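Long-range contact in GDSL-like Lipase/Acylhydrolase family protein (Neisseria meningitidis, PDB 4K7J), which probably removes O-acetyl groups from peptidoglycan as an esterase of the SGNH hydrolase family: residues 67-72 with 358-363. Numbering follows the deposited sequence.
Sequences DFFTDS and RRAAEM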
loop_
_atom_site.group_PDB
_atom_site.type_symbol
_atom_site.label_atom_id
_atom_site.label_comp_id
_atom_site.label_asym_id
_atom_site.label_seq_id
_atom_site.Cartn_x
_atom_site.Cartn_y
_atom_site.Cartn_z
ATOM N N ASP A 67 -7.528 2.750 4.259
ATOM C CA ASP A 67 -6.936 1.841 5.247
ATOM C C ASP A 67 -7.922 0.856 5.882
ATOM O O ASP A 67 -7.527 0.086 6.734
ATOM C CB ASP A 67 -6.140 2.595 6.338
ATOM C CG ASP A 67 -4.951 1.787 6.861
ATOM O OD1 ASP A 67 -4.462 0.893 6.125
ATOM O OD2 ASP A 67 -4.497 2.045 7.999
ATOM N N PHE A 68 -9.194 0.852 5.479
ATOM C CA PHE A 68 -10.122 -0.140 6.055
ATOM C C PHE A 68 -9.830 -1.570 5.582
ATOM O O PHE A 68 -9.994 -2.531 6.332
ATOM C CB PHE A 68 -11.588 0.236 5.801
ATOM C CG PHE A 68 -12.058 1.399 6.625
ATOM C CD1 PHE A 68 -12.285 1.251 7.987
ATOM C CD2 PHE A 68 -12.257 2.638 6.050
ATOM C CE1 PHE A 68 -12.717 2.325 8.757
ATOM C CE2 PHE A 68 -12.678 3.718 6.816
ATOM C CZ PHE A 68 -12.915 3.559 8.165
ATOM N N PHE A 69 -9.374 -1.700 4.345
ATOM C CA PHE A 69 -9.037 -3.006 3.776
ATOM C C PHE A 69 -7.691 -3.446 4.322
ATOM O O PHE A 69 -7.555 -4.529 4.890
ATOM C CB PHE A 69 -8.991 -2.902 2.242
ATOM C CG PHE A 69 -8.741 -4.208 1.529
ATOM C CD1 PHE A 69 -7.453 -4.687 1.354
ATOM C CD2 PHE A 69 -9.791 -4.930 0.984
ATOM C CE1 PHE A 69 -7.223 -5.872 0.667
ATOM C CE2 PHE A 69 -9.564 -6.118 0.304
ATOM C CZ PHE A 69 -8.287 -6.585 0.146
ATOM N N THR A 70 -6.687 -2.595 4.163
ATOM C CA THR A 70 -5.333 -2.956 4.593
ATOM C C THR A 70 -5.189 -3.126 6.118
ATOM O O THR A 70 -4.378 -3.919 6.580
ATOM C CB THR A 70 -4.310 -1.947 4.056
ATOM O OG1 THR A 70 -4.862 -0.633 4.155
ATOM C CG2 THR A 70 -4.017 -2.229 2.584
ATOM N N ASP A 71 -5.987 -2.412 6.904
ATOM C CA ASP A 71 -5.875 -2.557 8.350
ATOM C C ASP A 71 -6.485 -3.870 8.816
ATOM O O ASP A 71 -6.051 -4.445 9.816
ATOM C CB ASP A 71 -6.518 -1.391 9.095
ATOM C CG ASP A 71 -6.282 -1.467 10.592
ATOM O OD1 ASP A 71 -5.100 -1.538 11.011
ATOM O OD2 ASP A 71 -7.275 -1.485 11.344
ATOM N N SER A 72 -7.483 -4.356 8.086
ATOM C CA SER A 72 -8.099 -5.633 8.437
ATOM C C SER A 72 -7.107 -6.746 8.120
ATOM O O SER A 72 -6.896 -7.655 8.922
ATOM C CB SER A 72 -9.420 -5.827 7.694
ATOM O OG SER A 72 -9.826 -7.185 7.739
ATOM N N ARG A 358 -13.507 -4.574 5.480
ATOM C CA ARG A 358 -12.999 -5.539 6.451
ATOM C C ARG A 358 -13.302 -6.957 5.983
ATOM O O ARG A 358 -12.451 -7.838 6.071
ATOM C CB ARG A 358 -13.603 -5.314 7.841
ATOM C CG ARG A 358 -12.989 -6.224 8.912
ATOM C CD ARG A 358 -13.866 -6.331 10.167
ATOM N NE ARG A 358 -15.152 -6.969 9.885
ATOM C CZ ARG A 358 -16.335 -6.443 10.191
ATOM N NH1 ARG A 358 -16.403 -5.267 10.809
ATOM N NH2 ARG A 358 -17.451 -7.096 9.887
ATOM N N ARG A 359 -14.513 -7.156 5.463
ATOM C CA ARG A 359 -14.960 -8.470 5.005
ATOM C C ARG A 359 -14.113 -8.955 3.832
ATOM O O ARG A 359 -13.635 -10.097 3.817
ATOM C CB ARG A 359 -16.439 -8.418 4.601
ATOM C CG ARG A 359 -17.013 -9.722 4.040
ATOM C CD ARG A 359 -18.455 -9.523 3.516
ATOM N NE ARG A 359 -19.105 -10.787 3.148
ATOM C CZ ARG A 359 -20.344 -10.898 2.667
ATOM N NH1 ARG A 359 -21.101 -9.822 2.477
ATOM N NH2 ARG A 359 -20.829 -12.095 2.370
ATOM N N ALA A 360 -13.926 -8.083 2.846
ATOM C CA ALA A 360 -13.145 -8.438 1.670
ATOM C C ALA A 360 -11.719 -8.808 2.069
ATOM O O ALA A 360 -11.153 -9.767 1.551
ATOM C CB ALA A 360 -13.142 -7.283 0.659
ATOM N N ALA A 361 -11.142 -8.060 3.005
ATOM C CA ALA A 361 -9.747 -8.303 3.400
ATOM C C ALA A 361 -9.571 -9.593 4.197
ATOM O O ALA A 361 -8.538 -10.272 4.085
ATOM C CB ALA A 361 -9.193 -7.117 4.165
ATOM N N GLU A 362 -10.575 -9.934 5.003
ATOM C CA GLU A 362 -10.541 -11.184 5.761
ATOM C C GLU A 362 -10.542 -12.376 4.805
ATOM O O GLU A 362 -9.885 -13.387 5.050
ATOM C CB GLU A 362 -11.709 -11.257 6.757
ATOM C CG GLU A 362 -11.545 -10.343 7.978
ATOM C CD GLU A 362 -12.689 -10.462 8.974
ATOM O OE1 GLU A 362 -13.545 -11.351 8.804
ATOM O OE2 GLU A 362 -12.736 -9.662 9.933
ATOM N N MET A 363 -11.250 -12.239 3.689
ATOM C CA MET A 363 -11.232 -13.275 2.660
ATOM C C MET A 363 -9.853 -13.393 2.007
ATOM O O MET A 363 -9.371 -14.508 1.768
ATOM C CB MET A 363 -12.316 -13.029 1.611
ATOM C CG MET A 363 -13.726 -13.184 2.158
ATOM S SD MET A 363 -14.981 -13.221 0.864
ATOM C CE MET A 363 -15.417 -11.516 0.672
HETATM O O HOH W 1 -10.421 -8.166 10.283
#
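Ser72 OG, on helix 68-81, reaches across to helix 354-373, 3.2 Å from Arg358 O, a possible hydrogen-bond acceptor, and 2.8 Å from a water that donates a hydrogen bond to Glu362 OE2. Either the carbonyl or the water may take the hydroxyl proton; Arg358 O is in any case also the acceptor for the backbone N of Glu362. In this SGNH-type alpha/beta fold, helix 68-81, which comes after strand 53-60 and the short helix 62-65, packs here on the C-terminal helix. The two segments cross at -42° with their axes 7.8 Å apart, a spacing consistent with the small side chains of Ser72 and Ala361. Ala361 points its methyl into the interface, where CB sits 3.8 Å above the centre of the Phe69 ring in a CH-pi contact and also touches Phe69 O and Ser72 CB. Phe69 CG lies anti to the backbone N (chi1 -176°), and although the side chain does not start toward helix 354-373, its ring ends against it; Ala360 CB meets the ring edge at CE2, while Trp326 and Leu364 add hydrophobic neighbours. On the more exposed side, Arg358 CG passes 3.5 Å from Ser72 OG before the chain bends at chi3 and NE forms a long salt bridge of 3.6 Å with Glu362 OE2.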